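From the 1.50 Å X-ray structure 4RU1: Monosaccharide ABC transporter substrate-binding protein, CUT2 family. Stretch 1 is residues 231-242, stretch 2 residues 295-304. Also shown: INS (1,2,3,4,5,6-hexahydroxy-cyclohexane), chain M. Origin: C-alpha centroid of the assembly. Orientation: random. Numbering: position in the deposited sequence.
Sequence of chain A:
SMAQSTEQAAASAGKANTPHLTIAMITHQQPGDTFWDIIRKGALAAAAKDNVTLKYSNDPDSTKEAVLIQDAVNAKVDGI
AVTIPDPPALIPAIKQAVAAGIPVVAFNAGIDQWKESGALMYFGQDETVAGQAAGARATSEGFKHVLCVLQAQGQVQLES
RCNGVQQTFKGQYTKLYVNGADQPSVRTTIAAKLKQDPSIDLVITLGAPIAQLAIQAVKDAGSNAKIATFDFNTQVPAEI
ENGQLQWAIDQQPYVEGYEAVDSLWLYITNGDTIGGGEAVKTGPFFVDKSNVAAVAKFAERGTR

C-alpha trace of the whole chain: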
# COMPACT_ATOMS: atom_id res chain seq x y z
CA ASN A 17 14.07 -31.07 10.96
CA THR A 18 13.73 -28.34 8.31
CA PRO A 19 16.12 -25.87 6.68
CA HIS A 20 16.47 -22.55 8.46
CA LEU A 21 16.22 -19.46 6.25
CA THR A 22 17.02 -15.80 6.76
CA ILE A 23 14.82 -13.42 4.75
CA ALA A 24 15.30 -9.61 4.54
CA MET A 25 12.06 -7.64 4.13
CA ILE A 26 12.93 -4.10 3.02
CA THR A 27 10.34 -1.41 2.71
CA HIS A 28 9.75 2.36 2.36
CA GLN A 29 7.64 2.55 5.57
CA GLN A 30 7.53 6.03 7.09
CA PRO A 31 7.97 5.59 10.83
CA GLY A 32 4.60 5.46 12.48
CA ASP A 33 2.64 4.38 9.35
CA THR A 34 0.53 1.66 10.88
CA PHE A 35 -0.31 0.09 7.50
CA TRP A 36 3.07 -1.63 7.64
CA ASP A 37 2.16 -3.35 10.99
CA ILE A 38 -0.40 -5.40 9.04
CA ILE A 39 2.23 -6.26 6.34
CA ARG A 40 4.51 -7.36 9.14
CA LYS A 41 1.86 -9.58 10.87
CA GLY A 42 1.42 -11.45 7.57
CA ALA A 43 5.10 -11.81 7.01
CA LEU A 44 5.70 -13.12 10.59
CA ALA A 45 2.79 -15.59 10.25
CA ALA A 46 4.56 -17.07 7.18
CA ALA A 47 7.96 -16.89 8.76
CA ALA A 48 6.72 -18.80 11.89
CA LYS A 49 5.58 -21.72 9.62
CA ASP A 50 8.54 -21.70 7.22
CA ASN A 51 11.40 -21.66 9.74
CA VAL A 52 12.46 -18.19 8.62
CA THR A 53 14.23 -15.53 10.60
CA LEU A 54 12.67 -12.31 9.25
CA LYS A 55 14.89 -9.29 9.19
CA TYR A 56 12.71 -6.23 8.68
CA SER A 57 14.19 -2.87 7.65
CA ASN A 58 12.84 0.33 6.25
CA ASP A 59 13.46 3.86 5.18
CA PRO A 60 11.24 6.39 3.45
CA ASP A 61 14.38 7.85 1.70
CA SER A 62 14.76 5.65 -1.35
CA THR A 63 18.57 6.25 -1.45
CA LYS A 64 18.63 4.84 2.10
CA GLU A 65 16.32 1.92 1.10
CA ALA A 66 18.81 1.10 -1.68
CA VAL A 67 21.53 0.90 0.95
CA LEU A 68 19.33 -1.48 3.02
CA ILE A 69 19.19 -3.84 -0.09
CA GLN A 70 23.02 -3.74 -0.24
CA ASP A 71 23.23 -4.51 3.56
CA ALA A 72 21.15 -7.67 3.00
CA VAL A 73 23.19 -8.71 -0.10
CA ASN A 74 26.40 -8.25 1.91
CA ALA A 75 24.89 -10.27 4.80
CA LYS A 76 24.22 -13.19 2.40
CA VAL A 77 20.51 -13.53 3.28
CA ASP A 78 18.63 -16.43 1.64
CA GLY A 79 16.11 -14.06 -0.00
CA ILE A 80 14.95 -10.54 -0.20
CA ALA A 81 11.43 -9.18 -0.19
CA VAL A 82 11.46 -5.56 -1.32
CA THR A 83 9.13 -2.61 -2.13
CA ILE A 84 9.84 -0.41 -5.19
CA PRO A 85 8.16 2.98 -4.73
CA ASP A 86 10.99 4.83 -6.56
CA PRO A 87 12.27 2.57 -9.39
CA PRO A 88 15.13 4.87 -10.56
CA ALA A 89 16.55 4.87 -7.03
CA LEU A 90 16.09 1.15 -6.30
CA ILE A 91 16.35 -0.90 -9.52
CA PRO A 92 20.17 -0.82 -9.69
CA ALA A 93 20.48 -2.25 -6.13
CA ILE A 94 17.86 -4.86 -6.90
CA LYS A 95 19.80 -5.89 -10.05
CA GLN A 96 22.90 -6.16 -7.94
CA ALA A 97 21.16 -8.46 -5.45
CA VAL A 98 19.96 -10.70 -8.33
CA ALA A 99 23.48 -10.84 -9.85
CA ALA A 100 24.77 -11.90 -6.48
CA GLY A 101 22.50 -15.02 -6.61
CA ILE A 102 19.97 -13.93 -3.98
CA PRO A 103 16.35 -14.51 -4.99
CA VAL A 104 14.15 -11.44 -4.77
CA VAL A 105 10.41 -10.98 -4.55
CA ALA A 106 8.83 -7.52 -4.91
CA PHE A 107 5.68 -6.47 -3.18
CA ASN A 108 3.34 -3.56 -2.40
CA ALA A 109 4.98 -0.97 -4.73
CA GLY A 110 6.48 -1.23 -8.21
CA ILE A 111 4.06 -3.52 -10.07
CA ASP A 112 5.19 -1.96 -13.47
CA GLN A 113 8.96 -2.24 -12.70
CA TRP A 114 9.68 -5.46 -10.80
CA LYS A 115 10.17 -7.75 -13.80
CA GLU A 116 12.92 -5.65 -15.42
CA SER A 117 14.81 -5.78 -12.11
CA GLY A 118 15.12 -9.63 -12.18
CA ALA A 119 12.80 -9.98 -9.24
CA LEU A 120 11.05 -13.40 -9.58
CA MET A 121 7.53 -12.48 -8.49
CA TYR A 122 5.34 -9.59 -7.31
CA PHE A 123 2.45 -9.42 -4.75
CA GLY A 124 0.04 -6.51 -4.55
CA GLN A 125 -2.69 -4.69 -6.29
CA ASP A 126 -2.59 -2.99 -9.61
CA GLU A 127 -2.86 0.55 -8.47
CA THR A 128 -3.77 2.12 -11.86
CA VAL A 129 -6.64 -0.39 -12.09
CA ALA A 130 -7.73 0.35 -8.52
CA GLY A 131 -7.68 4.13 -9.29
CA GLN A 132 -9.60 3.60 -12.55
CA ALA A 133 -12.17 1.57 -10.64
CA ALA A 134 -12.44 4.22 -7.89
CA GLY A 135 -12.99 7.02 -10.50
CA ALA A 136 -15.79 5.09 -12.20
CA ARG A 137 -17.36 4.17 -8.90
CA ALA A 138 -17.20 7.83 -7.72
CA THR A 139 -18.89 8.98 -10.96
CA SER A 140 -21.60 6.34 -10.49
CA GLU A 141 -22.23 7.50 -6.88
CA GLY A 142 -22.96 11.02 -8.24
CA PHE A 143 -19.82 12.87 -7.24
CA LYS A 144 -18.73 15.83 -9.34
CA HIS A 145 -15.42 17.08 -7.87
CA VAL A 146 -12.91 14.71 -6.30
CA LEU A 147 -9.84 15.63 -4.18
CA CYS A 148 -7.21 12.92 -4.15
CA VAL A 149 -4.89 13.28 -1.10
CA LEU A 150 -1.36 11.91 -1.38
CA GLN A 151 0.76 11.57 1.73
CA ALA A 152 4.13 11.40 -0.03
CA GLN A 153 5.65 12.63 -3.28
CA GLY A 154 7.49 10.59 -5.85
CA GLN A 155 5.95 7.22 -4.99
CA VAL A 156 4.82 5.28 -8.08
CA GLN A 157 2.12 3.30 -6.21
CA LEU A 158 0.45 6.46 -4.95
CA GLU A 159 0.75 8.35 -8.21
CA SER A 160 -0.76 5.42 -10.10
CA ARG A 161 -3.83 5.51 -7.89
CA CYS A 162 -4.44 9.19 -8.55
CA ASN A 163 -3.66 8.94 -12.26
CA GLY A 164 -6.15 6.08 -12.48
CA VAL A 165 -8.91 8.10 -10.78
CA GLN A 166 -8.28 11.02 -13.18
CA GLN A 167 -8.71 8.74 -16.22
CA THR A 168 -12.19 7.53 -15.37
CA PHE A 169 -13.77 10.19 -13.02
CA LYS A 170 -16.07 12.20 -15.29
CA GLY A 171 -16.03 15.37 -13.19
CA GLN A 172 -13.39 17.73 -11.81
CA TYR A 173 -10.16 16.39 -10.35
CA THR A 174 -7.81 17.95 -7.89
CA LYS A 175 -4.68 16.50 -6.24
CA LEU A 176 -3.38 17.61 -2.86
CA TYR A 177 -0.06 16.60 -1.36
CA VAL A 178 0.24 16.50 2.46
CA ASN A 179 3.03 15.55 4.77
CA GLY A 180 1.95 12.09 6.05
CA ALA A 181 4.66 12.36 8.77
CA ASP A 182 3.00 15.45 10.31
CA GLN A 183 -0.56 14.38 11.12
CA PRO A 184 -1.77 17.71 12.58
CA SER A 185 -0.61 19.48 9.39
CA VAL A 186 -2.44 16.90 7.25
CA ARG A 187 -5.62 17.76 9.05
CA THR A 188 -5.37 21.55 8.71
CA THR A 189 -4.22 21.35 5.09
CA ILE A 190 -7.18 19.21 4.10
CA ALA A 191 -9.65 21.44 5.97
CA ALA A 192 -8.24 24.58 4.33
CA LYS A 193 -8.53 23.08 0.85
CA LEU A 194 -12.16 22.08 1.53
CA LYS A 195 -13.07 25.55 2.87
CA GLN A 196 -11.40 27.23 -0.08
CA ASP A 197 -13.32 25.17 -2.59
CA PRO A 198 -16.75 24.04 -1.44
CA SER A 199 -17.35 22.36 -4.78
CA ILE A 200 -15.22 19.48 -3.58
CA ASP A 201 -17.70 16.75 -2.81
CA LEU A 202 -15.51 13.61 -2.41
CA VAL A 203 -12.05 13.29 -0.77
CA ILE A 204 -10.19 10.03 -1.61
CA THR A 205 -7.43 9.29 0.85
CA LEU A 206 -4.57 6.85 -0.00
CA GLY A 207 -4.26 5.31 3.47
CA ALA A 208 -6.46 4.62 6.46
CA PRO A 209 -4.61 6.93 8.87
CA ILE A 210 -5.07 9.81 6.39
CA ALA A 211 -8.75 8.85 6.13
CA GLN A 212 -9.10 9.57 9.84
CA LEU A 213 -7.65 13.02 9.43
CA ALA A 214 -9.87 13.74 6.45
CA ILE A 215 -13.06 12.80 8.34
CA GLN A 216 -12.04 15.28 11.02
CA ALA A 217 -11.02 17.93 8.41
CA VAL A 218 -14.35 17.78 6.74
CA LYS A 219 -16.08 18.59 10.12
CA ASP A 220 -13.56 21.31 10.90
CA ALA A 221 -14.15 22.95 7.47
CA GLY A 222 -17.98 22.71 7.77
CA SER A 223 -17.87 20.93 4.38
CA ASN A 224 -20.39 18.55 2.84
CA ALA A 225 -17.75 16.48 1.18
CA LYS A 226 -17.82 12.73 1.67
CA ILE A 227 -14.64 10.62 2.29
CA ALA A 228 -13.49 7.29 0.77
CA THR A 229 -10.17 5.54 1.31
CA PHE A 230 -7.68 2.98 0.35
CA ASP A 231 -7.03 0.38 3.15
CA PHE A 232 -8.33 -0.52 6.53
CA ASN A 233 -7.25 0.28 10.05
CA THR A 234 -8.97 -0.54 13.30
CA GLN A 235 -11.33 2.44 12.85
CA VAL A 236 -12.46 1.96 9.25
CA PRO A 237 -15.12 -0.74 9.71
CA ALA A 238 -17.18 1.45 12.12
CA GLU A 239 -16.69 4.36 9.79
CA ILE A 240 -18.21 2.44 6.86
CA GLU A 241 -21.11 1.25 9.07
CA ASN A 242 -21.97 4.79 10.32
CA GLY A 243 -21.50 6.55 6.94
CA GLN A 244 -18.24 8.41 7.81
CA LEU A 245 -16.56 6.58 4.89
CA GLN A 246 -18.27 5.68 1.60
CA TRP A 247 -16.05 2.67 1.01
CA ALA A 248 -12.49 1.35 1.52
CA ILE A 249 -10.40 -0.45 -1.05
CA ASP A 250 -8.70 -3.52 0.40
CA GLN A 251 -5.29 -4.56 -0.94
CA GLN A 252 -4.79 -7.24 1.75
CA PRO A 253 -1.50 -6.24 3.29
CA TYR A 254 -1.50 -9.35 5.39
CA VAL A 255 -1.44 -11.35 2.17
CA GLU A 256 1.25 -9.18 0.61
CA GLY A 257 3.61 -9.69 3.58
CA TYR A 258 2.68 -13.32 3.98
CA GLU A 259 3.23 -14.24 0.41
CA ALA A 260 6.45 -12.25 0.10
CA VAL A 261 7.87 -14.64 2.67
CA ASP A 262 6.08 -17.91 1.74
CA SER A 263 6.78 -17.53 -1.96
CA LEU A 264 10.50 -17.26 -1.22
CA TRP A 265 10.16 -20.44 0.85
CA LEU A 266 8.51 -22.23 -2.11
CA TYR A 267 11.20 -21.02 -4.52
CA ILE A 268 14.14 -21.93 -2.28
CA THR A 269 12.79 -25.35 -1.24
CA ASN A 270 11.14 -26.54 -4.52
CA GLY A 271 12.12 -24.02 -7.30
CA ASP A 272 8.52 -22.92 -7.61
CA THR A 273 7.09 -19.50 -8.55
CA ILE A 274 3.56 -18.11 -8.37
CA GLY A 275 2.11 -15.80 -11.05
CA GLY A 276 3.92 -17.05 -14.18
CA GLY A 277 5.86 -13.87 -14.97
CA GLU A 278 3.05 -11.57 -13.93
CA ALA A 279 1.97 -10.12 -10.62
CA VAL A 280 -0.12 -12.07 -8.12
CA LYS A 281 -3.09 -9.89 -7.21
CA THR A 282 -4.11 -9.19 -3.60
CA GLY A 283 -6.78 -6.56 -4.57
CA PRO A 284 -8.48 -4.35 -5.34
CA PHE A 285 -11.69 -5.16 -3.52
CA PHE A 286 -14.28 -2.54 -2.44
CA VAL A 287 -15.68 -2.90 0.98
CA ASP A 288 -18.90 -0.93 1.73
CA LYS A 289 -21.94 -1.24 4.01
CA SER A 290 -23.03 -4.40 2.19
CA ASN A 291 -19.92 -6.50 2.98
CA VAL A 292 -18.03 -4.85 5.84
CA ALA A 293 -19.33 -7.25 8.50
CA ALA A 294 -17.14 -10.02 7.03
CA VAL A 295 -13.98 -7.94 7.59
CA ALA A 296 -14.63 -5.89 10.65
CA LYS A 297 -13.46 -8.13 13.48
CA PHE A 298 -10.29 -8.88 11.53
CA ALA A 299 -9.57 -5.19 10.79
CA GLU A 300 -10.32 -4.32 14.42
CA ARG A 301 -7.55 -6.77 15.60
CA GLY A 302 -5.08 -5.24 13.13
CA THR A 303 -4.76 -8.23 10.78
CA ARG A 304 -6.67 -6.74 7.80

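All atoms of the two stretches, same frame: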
# COMPACT_ATOMS: atom_id res chain seq x y z
N ASP A 231 -7.51 1.14 1.96
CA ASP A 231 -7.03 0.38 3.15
C ASP A 231 -7.95 0.45 4.33
O ASP A 231 -8.78 1.33 4.50
CB ASP A 231 -5.62 0.88 3.62
CG ASP A 231 -4.56 0.82 2.54
OD1 ASP A 231 -4.61 -0.05 1.65
OD2 ASP A 231 -3.62 1.65 2.60
N PHE A 232 -7.69 -0.48 5.24
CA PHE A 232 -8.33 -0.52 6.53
C PHE A 232 -7.35 -0.15 7.63
O PHE A 232 -6.17 -0.40 7.49
CB PHE A 232 -8.83 -1.96 6.82
CG PHE A 232 -10.07 -2.34 6.09
CD1 PHE A 232 -10.05 -2.71 4.76
CD2 PHE A 232 -11.29 -2.18 6.70
CE1 PHE A 232 -11.23 -3.05 4.10
CE2 PHE A 232 -12.49 -2.46 6.03
CZ PHE A 232 -12.45 -2.90 4.74
N ASN A 233 -7.86 0.40 8.72
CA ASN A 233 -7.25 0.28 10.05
C ASN A 233 -8.36 -0.09 11.03
O ASN A 233 -9.49 -0.41 10.59
CB ASN A 233 -6.53 1.59 10.44
CG ASN A 233 -7.47 2.72 10.75
OD1 ASN A 233 -8.69 2.61 10.65
ND2 ASN A 233 -6.89 3.87 11.06
N THR A 234 -8.07 -0.03 12.32
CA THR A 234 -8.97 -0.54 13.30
C THR A 234 -10.27 0.26 13.30
O THR A 234 -11.33 -0.25 13.71
CB THR A 234 -8.36 -0.54 14.73
OG1 THR A 234 -7.94 0.78 15.12
CG2 THR A 234 -7.16 -1.42 14.79
N GLN A 235 -10.19 1.53 12.82
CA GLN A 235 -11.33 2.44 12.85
C GLN A 235 -12.27 2.40 11.63
O GLN A 235 -13.40 2.84 11.69
CB GLN A 235 -10.81 3.87 13.04
CG GLN A 235 -10.12 4.08 14.39
CD GLN A 235 -9.34 5.37 14.40
OE1 GLN A 235 -9.73 6.35 15.03
NE2 GLN A 235 -8.24 5.37 13.69
N VAL A 236 -11.75 1.91 10.51
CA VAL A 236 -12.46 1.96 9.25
C VAL A 236 -13.79 1.19 9.22
O VAL A 236 -14.77 1.68 8.74
CB VAL A 236 -11.51 1.53 8.12
CG1 VAL A 236 -12.27 1.30 6.83
CG2 VAL A 236 -10.48 2.65 7.88
N PRO A 237 -13.85 -0.03 9.73
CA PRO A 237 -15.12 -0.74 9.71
C PRO A 237 -16.31 0.04 10.29
O PRO A 237 -17.33 0.15 9.62
CB PRO A 237 -14.81 -2.02 10.50
CG PRO A 237 -13.40 -2.25 10.17
CD PRO A 237 -12.77 -0.88 10.25
N ALA A 238 -16.16 0.57 11.50
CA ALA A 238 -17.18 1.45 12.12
C ALA A 238 -17.56 2.61 11.27
O ALA A 238 -18.75 2.98 11.15
CB ALA A 238 -16.69 1.94 13.45
N GLU A 239 -16.52 3.22 10.68
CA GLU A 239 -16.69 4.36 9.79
C GLU A 239 -17.51 4.04 8.56
O GLU A 239 -18.32 4.86 8.11
CB GLU A 239 -15.31 4.99 9.45
CG GLU A 239 -14.79 5.68 10.68
CD GLU A 239 -13.31 5.93 10.67
OE1 GLU A 239 -12.54 5.42 9.81
OE2 GLU A 239 -12.88 6.61 11.59
N ILE A 240 -17.34 2.88 7.96
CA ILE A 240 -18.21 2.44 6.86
C ILE A 240 -19.64 2.19 7.36
O ILE A 240 -20.59 2.65 6.79
CB ILE A 240 -17.65 1.15 6.22
CG1 ILE A 240 -16.32 1.44 5.49
CG2 ILE A 240 -18.58 0.54 5.24
CD1 ILE A 240 -15.50 0.21 5.12
N GLU A 241 -19.78 1.50 8.47
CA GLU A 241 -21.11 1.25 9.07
C GLU A 241 -21.94 2.52 9.37
O GLU A 241 -23.13 2.59 9.06
CB GLU A 241 -20.91 0.42 10.36
CG GLU A 241 -20.39 -1.02 10.18
CD GLU A 241 -19.63 -1.59 11.38
OE1 GLU A 241 -19.85 -1.12 12.52
OE2 GLU A 241 -18.79 -2.51 11.18
N ASN A 242 -21.29 3.54 9.94
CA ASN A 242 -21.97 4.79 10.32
C ASN A 242 -21.99 5.89 9.22
O ASN A 242 -22.48 7.01 9.46
CB ASN A 242 -21.45 5.34 11.65
CG ASN A 242 -19.99 5.76 11.60
OD1 ASN A 242 -19.45 6.10 10.54
ND2 ASN A 242 -19.35 5.76 12.75
N VAL A 295 -15.34 -8.38 7.32
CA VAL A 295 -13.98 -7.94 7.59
C VAL A 295 -13.76 -7.26 8.95
O VAL A 295 -12.65 -7.21 9.46
CB VAL A 295 -13.36 -7.15 6.39
CG1 VAL A 295 -13.95 -5.76 6.26
CG2 VAL A 295 -11.83 -7.12 6.48
N ALA A 296 -14.82 -6.79 9.57
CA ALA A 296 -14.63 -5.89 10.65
C ALA A 296 -13.81 -6.38 11.81
O ALA A 296 -12.97 -5.68 12.34
CB ALA A 296 -15.99 -5.37 11.12
N LYS A 297 -14.18 -7.55 12.35
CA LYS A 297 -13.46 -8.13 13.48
C LYS A 297 -11.98 -8.26 13.16
O LYS A 297 -11.13 -7.98 14.05
CB LYS A 297 -14.08 -9.48 13.88
CG LYS A 297 -14.88 -9.45 15.17
CD LYS A 297 -15.84 -8.27 15.24
CE LYS A 297 -15.62 -7.49 16.53
NZ LYS A 297 -16.55 -6.33 16.66
N PHE A 298 -11.68 -8.68 11.93
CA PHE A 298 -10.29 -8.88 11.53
C PHE A 298 -9.49 -7.55 11.44
O PHE A 298 -8.35 -7.42 11.92
CB PHE A 298 -10.17 -9.65 10.20
CG PHE A 298 -10.67 -11.07 10.22
CD1 PHE A 298 -10.27 -11.96 11.19
CD2 PHE A 298 -11.49 -11.52 9.22
CE1 PHE A 298 -10.73 -13.28 11.17
CE2 PHE A 298 -11.97 -12.81 9.19
CZ PHE A 298 -11.57 -13.70 10.16
N ALA A 299 -10.12 -6.57 10.82
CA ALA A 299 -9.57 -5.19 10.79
C ALA A 299 -9.38 -4.62 12.20
O ALA A 299 -8.34 -4.01 12.52
CB ALA A 299 -10.45 -4.30 9.92
N GLU A 300 -10.36 -4.86 13.05
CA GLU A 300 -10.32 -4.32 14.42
C GLU A 300 -9.22 -4.97 15.30
O GLU A 300 -8.73 -4.34 16.23
CB GLU A 300 -11.72 -4.37 15.04
CG GLU A 300 -12.66 -3.21 14.56
CD GLU A 300 -14.16 -3.53 14.70
OE1 GLU A 300 -14.50 -4.58 15.28
OE2 GLU A 300 -15.02 -2.76 14.18
N ARG A 301 -8.73 -6.19 14.95
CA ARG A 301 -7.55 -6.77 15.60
C ARG A 301 -6.25 -6.49 14.87
O ARG A 301 -5.20 -7.06 15.18
CB ARG A 301 -7.76 -8.27 15.77
CG ARG A 301 -7.53 -9.10 14.52
CD ARG A 301 -8.14 -10.48 14.59
NE ARG A 301 -7.55 -11.32 13.54
CZ ARG A 301 -7.84 -12.61 13.37
NH1 ARG A 301 -8.75 -13.20 14.16
NH2 ARG A 301 -7.24 -13.30 12.37
N GLY A 302 -6.30 -5.66 13.83
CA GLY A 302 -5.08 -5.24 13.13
C GLY A 302 -4.54 -6.27 12.16
O GLY A 302 -3.38 -6.17 11.78
N THR A 303 -5.36 -7.22 11.66
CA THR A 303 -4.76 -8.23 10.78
C THR A 303 -5.32 -8.09 9.40
O THR A 303 -4.97 -8.91 8.54
CB THR A 303 -4.92 -9.70 11.28
OG1 THR A 303 -6.29 -9.99 11.41
CG2 THR A 303 -4.20 -9.88 12.62
N ARG A 304 -6.15 -7.06 9.15
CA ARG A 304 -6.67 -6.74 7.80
C ARG A 304 -6.63 -5.23 7.61
O ARG A 304 -6.78 -4.51 8.60
CB ARG A 304 -8.12 -7.24 7.67
CG ARG A 304 -8.29 -8.74 7.56
CD ARG A 304 -7.73 -9.36 6.33
NE ARG A 304 -8.42 -8.93 5.16
CZ ARG A 304 -9.59 -9.43 4.74
NH1 ARG A 304 -10.20 -8.91 3.70
NH2 ARG A 304 -10.19 -10.44 5.39
OXT ARG A 304 -6.50 -4.83 6.45
C1 INS M . -0.67 2.03 1.31
C2 INS M . -0.51 3.26 2.19
C3 INS M . 0.91 3.28 2.77
C4 INS M . 1.98 3.12 1.72
C5 INS M . 1.81 1.86 0.93
C6 INS M . 0.44 1.74 0.31
O1 INS M . -1.96 1.97 0.68
O2 INS M . -0.62 4.39 1.30
O3 INS M . 1.04 4.57 3.41
O4 INS M . 3.30 3.14 2.32
O5 INS M . 2.75 1.75 -0.16
O6 INS M . 0.26 0.45 -0.34
O HOH W 1 -5.63 -2.55 5.26
O HOH W 2 -14.11 -0.13 13.54

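Stretch 1 runs as loop from Asp231, passes through a type I turn from Asn233 to Val236, and continues as a helix that runs on to Glu241. Stretch 2 is the end of a longer helix, 295-300, followed by a loop to the C-terminal Arg304. The two helix axes approach to 9.4 Å with an angle of 142° between their directions, so the packing is closer to antiparallel than to parallel. The CA atoms come nearest at Thr234 and Glu300, 4.2 Å apart, and at Pro237 and Ala296, 5.3 Å apart.

The turn is fixed from within. Val236 N donates to Asn233 O at 3.2 Å, and the Asn233 side chain, pointing away from stretch 2 with chi1 in p, caps the turn: its OD1 accepts from Gln235 N at 2.9 Å and, weakly, from Val236 N at 3.1 Å. In stretch 2, helical bonding persists through Arg301 N to Lys297 O, 3.1 Å, after which Gly302 N reaches Ala299 O at 2.9 Å. Gly302 has phi 79°, a value that favours glycine.

No direct hydrogen bond joins the stretches; the contact, which buries 437 Å² summed over both sides, is made by apolar packing and water. Phe232, Pro237, Val295, Ala296 and Ala299 are all buried. Phe232 and Pro237 both point toward stretch 2, and Ala299 points back toward stretch 1, where its CB touches both: it lies 3.9 Å from Phe232 CD2 and 3.6 Å from Pro237 CG. A methyl suits this position, since it meets both groups where the backbones run close; Thr234 CA is 3.6 Å from Ala299 O. One helical turn earlier, Val295 CG1 meets Phe232 CZ at 3.6 Å, so the large apolar ring of Phe232 is long enough to reach both Ala299 and Val295. Ala296 CB meets Pro237 CB at 3.6 Å. The compact proline ring thus touches two alanines spaced three residues apart on one helix.

Two waters join polar groups of the two stretches. Glu300 starts sideways from its CA, but its end comes nearer to stretch 1, and OE2 accepts from water 2 at 2.9 Å. That water also donates to Thr234 O at 2.8 Å and accepts from Ala238 N at 3.0 Å, so it joins the carboxylate to both a carbonyl and an amide of stretch 1. The other carboxylate oxygen, Glu300 OE1, forms a salt bridge with Lys297 NZ at 3.0 Å. At the chain terminus, water 1 accepts from Phe232 N at 2.9 Å and lies 2.7 Å from Arg304 OXT, to which it can donate. The same OXT lies 3.7 Å from Phe232 CB.

Asp231 takes no part in this contact; its OD2 accepts from O1 of the bound INS at 2.6 Å.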